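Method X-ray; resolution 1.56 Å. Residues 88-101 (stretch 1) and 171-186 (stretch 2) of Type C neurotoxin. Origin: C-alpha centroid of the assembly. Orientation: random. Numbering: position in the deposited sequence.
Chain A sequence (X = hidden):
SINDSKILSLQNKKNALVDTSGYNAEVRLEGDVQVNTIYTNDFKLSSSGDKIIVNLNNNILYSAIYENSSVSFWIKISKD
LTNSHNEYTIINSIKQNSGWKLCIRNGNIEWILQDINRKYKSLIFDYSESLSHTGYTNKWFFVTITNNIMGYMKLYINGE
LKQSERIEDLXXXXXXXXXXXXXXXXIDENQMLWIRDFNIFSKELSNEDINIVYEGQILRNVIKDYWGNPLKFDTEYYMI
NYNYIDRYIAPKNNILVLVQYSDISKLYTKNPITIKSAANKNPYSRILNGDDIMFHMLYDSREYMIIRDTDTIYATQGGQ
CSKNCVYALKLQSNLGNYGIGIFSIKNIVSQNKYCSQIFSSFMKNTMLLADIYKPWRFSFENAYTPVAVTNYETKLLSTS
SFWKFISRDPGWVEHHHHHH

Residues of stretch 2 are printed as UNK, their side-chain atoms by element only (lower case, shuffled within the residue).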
# COMPACT_ATOMS: atom_id res chain seq x y z
N TYR A 88 3.29 21.60 4.59
CA TYR A 88 4.66 21.26 4.21
C TYR A 88 4.76 21.24 2.70
O TYR A 88 4.01 20.53 2.04
CB TYR A 88 5.05 19.87 4.75
CG TYR A 88 4.84 19.71 6.25
CD1 TYR A 88 5.88 19.90 7.14
CD2 TYR A 88 3.59 19.39 6.76
CE1 TYR A 88 5.69 19.77 8.51
CE2 TYR A 88 3.39 19.26 8.13
CZ TYR A 88 4.44 19.45 8.99
OH TYR A 88 4.23 19.32 10.35
N THR A 89 5.68 22.02 2.14
CA THR A 89 5.97 21.89 0.72
C THR A 89 6.86 20.67 0.52
O THR A 89 7.89 20.53 1.17
CB THR A 89 6.67 23.15 0.16
OG1 THR A 89 5.77 24.26 0.26
CG2 THR A 89 7.05 22.95 -1.30
N ILE A 90 6.45 19.78 -0.38
CA ILE A 90 7.17 18.53 -0.61
C ILE A 90 7.90 18.52 -1.96
O ILE A 90 9.00 17.99 -2.08
CB ILE A 90 6.20 17.34 -0.58
CG1 ILE A 90 5.43 17.33 0.75
CG2 ILE A 90 6.93 16.03 -0.83
CD1 ILE A 90 6.30 17.43 1.94
N ILE A 91 7.26 19.07 -2.99
CA ILE A 91 7.90 19.14 -4.30
C ILE A 91 7.70 20.57 -4.75
O ILE A 91 6.57 21.04 -4.82
CB ILE A 91 7.24 18.20 -5.33
CG1 ILE A 91 7.14 16.77 -4.79
CG2 ILE A 91 8.03 18.21 -6.64
CD1 ILE A 91 6.37 15.83 -5.72
N ASN A 92 8.79 21.28 -5.03
CA ASN A 92 8.70 22.71 -5.30
C ASN A 92 9.25 23.06 -6.67
O ASN A 92 10.41 22.78 -6.97
CB ASN A 92 9.48 23.49 -4.24
CG ASN A 92 9.15 24.96 -4.24
OD1 ASN A 92 8.40 25.44 -5.09
ND2 ASN A 92 9.70 25.68 -3.27
N SER A 93 8.40 23.68 -7.49
CA SER A 93 8.84 24.19 -8.78
C SER A 93 8.23 25.57 -8.99
O SER A 93 7.73 25.89 -10.07
CB SER A 93 8.47 23.23 -9.92
OG SER A 93 9.25 23.48 -11.08
N ILE A 94 8.27 26.37 -7.92
CA ILE A 94 7.90 27.78 -7.96
C ILE A 94 9.16 28.63 -7.89
O ILE A 94 9.95 28.50 -6.96
CB ILE A 94 7.04 28.18 -6.76
CG1 ILE A 94 5.75 27.37 -6.73
CG2 ILE A 94 6.72 29.68 -6.79
CD1 ILE A 94 4.85 27.65 -7.86
N LYS A 95 9.33 29.50 -8.88
CA LYS A 95 10.41 30.48 -8.87
C LYS A 95 9.84 31.79 -9.36
O LYS A 95 9.05 31.81 -10.29
CB LYS A 95 11.54 30.03 -9.79
CG LYS A 95 12.34 28.86 -9.25
CD LYS A 95 12.89 29.18 -7.87
CE LYS A 95 13.54 27.95 -7.23
NZ LYS A 95 12.55 26.88 -6.91
N GLN A 96 10.24 32.89 -8.74
CA GLN A 96 9.81 34.21 -9.20
C GLN A 96 8.29 34.32 -9.26
O GLN A 96 7.73 34.82 -10.24
CB GLN A 96 10.40 34.49 -10.59
CG GLN A 96 11.86 34.10 -10.71
CD GLN A 96 12.70 34.73 -9.62
OE1 GLN A 96 13.44 34.04 -8.92
NE2 GLN A 96 12.56 36.04 -9.46
N ASN A 97 7.63 33.83 -8.21
CA ASN A 97 6.18 33.99 -8.04
C ASN A 97 5.31 32.97 -8.77
O ASN A 97 4.09 32.95 -8.56
CB ASN A 97 5.73 35.40 -8.47
CG ASN A 97 6.49 36.50 -7.76
OD1 ASN A 97 6.96 36.33 -6.63
ND2 ASN A 97 6.62 37.64 -8.42
N SER A 98 5.90 32.14 -9.62
CA SER A 98 5.08 31.34 -10.53
C SER A 98 5.65 29.92 -10.73
O SER A 98 6.85 29.70 -10.63
CB SER A 98 4.92 32.08 -11.86
OG SER A 98 4.00 31.44 -12.73
N GLY A 99 4.76 28.97 -10.99
CA GLY A 99 5.14 27.59 -11.26
C GLY A 99 4.15 26.65 -10.61
O GLY A 99 2.96 26.95 -10.51
N TRP A 100 4.63 25.51 -10.14
CA TRP A 100 3.76 24.55 -9.46
C TRP A 100 4.44 23.99 -8.23
O TRP A 100 5.67 24.05 -8.12
CB TRP A 100 3.36 23.41 -10.40
CG TRP A 100 4.54 22.65 -10.99
CD1 TRP A 100 5.23 22.94 -12.13
CD2 TRP A 100 5.15 21.47 -10.44
NE1 TRP A 100 6.23 22.02 -12.33
CE2 TRP A 100 6.19 21.10 -11.31
CE3 TRP A 100 4.90 20.68 -9.31
CZ2 TRP A 100 7.00 19.98 -11.08
CZ3 TRP A 100 5.70 19.57 -9.08
CH2 TRP A 100 6.74 19.23 -9.96
N LYS A 101 3.64 23.46 -7.30
CA LYS A 101 4.21 22.74 -6.16
C LYS A 101 3.21 21.73 -5.62
O LYS A 101 2.02 21.79 -5.89
CB LYS A 101 4.64 23.72 -5.05
CG LYS A 101 3.51 24.53 -4.44
CD LYS A 101 4.01 25.37 -3.26
CE LYS A 101 2.92 26.32 -2.79
NZ LYS A 101 3.41 27.23 -1.71
N UNK A 171 -3.71 33.86 -15.29
CA UNK A 171 -2.88 34.55 -16.27
C UNK A 171 -1.65 33.69 -16.54
O UNK A 171 -1.65 32.50 -16.23
o UNK A 171 -4.53 36.87 -16.74
o UNK A 171 -4.08 37.44 -14.67
c UNK A 171 -2.56 35.96 -15.78
c UNK A 171 -3.80 36.83 -15.73
N UNK A 172 -0.61 34.27 -17.14
CA UNK A 172 0.54 33.48 -17.55
C UNK A 172 1.17 32.69 -16.40
O UNK A 172 1.34 33.20 -15.29
o UNK A 172 0.06 36.71 -18.35
c UNK A 172 0.58 36.35 -19.43
o UNK A 172 0.62 37.09 -20.44
c UNK A 172 1.60 34.36 -18.21
c UNK A 172 1.19 34.96 -19.55
N UNK A 173 1.53 31.44 -16.68
CA UNK A 173 2.32 30.64 -15.76
C UNK A 173 3.72 30.51 -16.35
O UNK A 173 3.88 30.13 -17.51
c UNK A 173 0.35 29.35 -14.86
c UNK A 173 1.71 29.24 -15.53
c UNK A 173 2.66 28.39 -14.69
N UNK A 174 4.73 30.88 -15.57
CA UNK A 174 6.12 30.72 -15.99
C UNK A 174 6.63 29.46 -15.32
O UNK A 174 6.80 29.45 -14.10
c UNK A 174 10.31 31.73 -17.47
c UNK A 174 8.80 31.74 -17.25
c UNK A 174 6.95 31.94 -15.55
n UNK A 174 10.94 30.55 -16.78
c UNK A 174 8.45 31.84 -15.78
N UNK A 175 6.83 28.41 -16.10
CA UNK A 175 7.38 27.16 -15.57
C UNK A 175 8.87 27.32 -15.37
O UNK A 175 9.53 28.07 -16.08
c UNK A 175 5.69 25.64 -16.80
c UNK A 175 5.59 24.63 -17.93
c UNK A 175 7.15 26.00 -16.54
c UNK A 175 5.02 25.14 -15.53
N UNK A 176 9.39 26.60 -14.38
CA UNK A 176 10.82 26.59 -14.13
C UNK A 176 11.41 25.21 -14.41
O UNK A 176 10.74 24.19 -14.26
c UNK A 176 11.10 26.99 -12.69
o UNK A 176 12.88 28.54 -12.96
c UNK A 176 12.53 27.43 -12.49
o UNK A 176 13.31 26.67 -11.90
N UNK A 177 12.68 25.19 -14.81
CA UNK A 177 13.36 23.95 -15.16
C UNK A 177 13.81 23.16 -13.93
O UNK A 177 14.20 21.99 -14.05
c UNK A 177 17.94 25.99 -15.57
n UNK A 177 18.67 24.89 -14.89
c UNK A 177 16.71 25.46 -16.29
c UNK A 177 15.72 24.87 -15.32
c UNK A 177 14.56 24.23 -16.05
N UNK A 178 13.77 23.78 -12.75
CA UNK A 178 14.23 23.12 -11.53
C UNK A 178 13.06 22.60 -10.69
O UNK A 178 12.06 23.30 -10.50
o UNK A 178 16.19 24.55 -11.43
c UNK A 178 15.58 23.37 -9.41
c UNK A 178 15.07 24.08 -10.67
N UNK A 179 13.20 21.37 -10.21
CA UNK A 179 12.21 20.77 -9.31
C UNK A 179 12.96 20.34 -8.08
O UNK A 179 13.95 19.60 -8.18
c UNK A 179 10.92 19.89 -11.27
c UNK A 179 10.48 18.67 -12.07
c UNK A 179 10.49 18.95 -9.01
c UNK A 179 11.56 19.53 -9.94
N UNK A 180 12.51 20.80 -6.91
CA UNK A 180 13.17 20.42 -5.66
C UNK A 180 12.25 19.54 -4.81
O UNK A 180 11.18 19.99 -4.39
c UNK A 180 13.57 21.66 -4.84
c UNK A 180 14.20 21.24 -3.51
c UNK A 180 14.51 22.55 -5.65
N UNK A 181 12.69 18.31 -4.56
CA UNK A 181 11.99 17.39 -3.67
C UNK A 181 12.57 17.53 -2.27
O UNK A 181 13.79 17.45 -2.09
c UNK A 181 9.73 14.68 -6.73
c UNK A 181 10.37 15.03 -7.90
c UNK A 181 10.31 14.98 -5.51
c UNK A 181 11.59 15.68 -7.86
c UNK A 181 12.18 15.94 -4.12
c UNK A 181 12.18 15.97 -6.62
c UNK A 181 11.54 15.63 -5.44
N UNK A 182 11.71 17.73 -1.28
CA UNK A 182 12.19 17.80 0.09
C UNK A 182 11.38 18.69 1.01
O UNK A 182 10.69 19.61 0.56
N UNK A 183 11.47 18.42 2.31
CA UNK A 183 10.76 19.20 3.32
C UNK A 183 11.71 20.17 4.02
O UNK A 183 12.72 19.75 4.60
c UNK A 183 8.63 16.21 4.59
c UNK A 183 9.18 17.29 3.67
c UNK A 183 10.11 18.28 4.36
c UNK A 183 9.36 19.10 5.41
N UNK A 184 11.38 21.45 3.98
CA UNK A 184 12.21 22.49 4.60
C UNK A 184 11.81 22.79 6.04
O UNK A 184 12.65 23.21 6.84
o UNK A 184 14.45 23.35 3.23
c UNK A 184 13.40 23.96 2.91
o UNK A 184 13.33 24.73 1.93
c UNK A 184 12.16 23.78 3.77
N UNK A 185 10.54 22.60 6.36
CA UNK A 185 10.07 22.84 7.72
C UNK A 185 10.72 21.87 8.69
O UNK A 185 11.28 20.85 8.30
o UNK A 185 7.57 24.51 5.97
o UNK A 185 7.82 23.07 4.31
c UNK A 185 7.76 23.35 5.53
c UNK A 185 7.90 22.24 6.54
c UNK A 185 8.55 22.71 7.81
N UNK A 186 10.65 22.22 9.97
CA UNK A 186 11.12 21.32 11.01
C UNK A 186 10.14 20.17 11.15
O UNK A 186 8.92 20.38 11.20
n UNK A 186 12.25 21.89 14.54
o UNK A 186 12.25 20.08 13.21
c UNK A 186 11.24 22.07 12.34
c UNK A 186 11.96 21.26 13.40
O HOH W 1 6.32 19.15 11.88
O HOH W 2 9.38 22.27 2.60
O HOH W 3 7.59 25.21 -12.77
O HOH W 4 8.79 30.71 -12.65
O HOH W 5 12.06 25.74 -9.30
O HOH W 6 8.52 22.56 -14.17

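Position 171 carries two carbons, the second bearing two oxygens, and lies out of reach of stretch 1: Asp171. Position 172 has three carbons, the third with two oxygens, and its end leads away: Glu172. At 173 one carbon carries two more: Val173. Val173 CG1 lies 3.9 Å from Ser98 OG.

Position 174 is a row of four carbons ending in nitrogen, Lys174. Its backbone, not its NZ, makes the hydrogen bond to stretch 1: Lys174 N donates to Ser98 OG at 3.0 Å, while Lys174 NZ folds back to the backbone O of 175 at 2.9 Å. Position 175 has four carbons, forked at the second: Leu175. Leu175 CD2 lies 4.1 Å from Trp100 CD1, at the indole edge.

Position 176 points toward stretch 1 with two carbons and two terminal oxygens: Asp176. Its CG lies 3.5 Å from Lys95 CG, yet the charged ends meet through water 5, 2.7 Å from Lys95 NZ and 3.0 Å from Asp176 OD2. The same OD2 accepts from the backbone N of 178 at 3.0 Å. Position 177, four carbons in a row and a nitrogen, points away: Lys177.

At 178 one carbon carries an oxygen and a carbon: Thr178, whose backbone O accepts from Ser93 OG at 2.9 Å. Position 179 has four carbons, forked at the first with one arm two carbons long, hence Ile179; its CG2 packs 3.5 Å from Ile91 CG2 and its CD1 3.8 Å from Trp100 CZ2. Position 180, one carbon carrying two, shares a sheet face with Asn92: Val180.

One carbon and a six-carbon ring make 181 Phe181. Ile91 CG2 sits over one ring face, 4.1 Å from the centroid. Position 182 has no side-chain atoms: Gly182, whose backbone angles would jam a CB against the preceding carbonyl. Position 183 repeats the four-carbon fork with one longer arm, Ile183, its CG1 3.4 Å from Ile90 CD1.

Position 184, two carbons and two oxygens, is exposed: Asp184. Three carbons and two oxygens at 185 give Glu185, whose OE2 accepts from Thr89 N at 3.2 Å. Position 186, two carbons ending in one oxygen and one nitrogen, is Asn186; water 1 links its backbone O (3.0 Å) to Tyr88 OH (2.6 Å).

The rule is a short antiparallel core with less regular contacts beyond it. Asn92 N to Val180 O (2.8 Å) and Val180 N to Asn92 O (2.9 Å) set the register; Gly182 N to Ile90 O (2.8 Å) extends it. Isoleucines and aromatics pack beside this ladder; side-chain hydrogen bonds and waters join the stretches beyond the bridges.

Stretch 2 (171-186) DEVKLDKTIVFGIDEN
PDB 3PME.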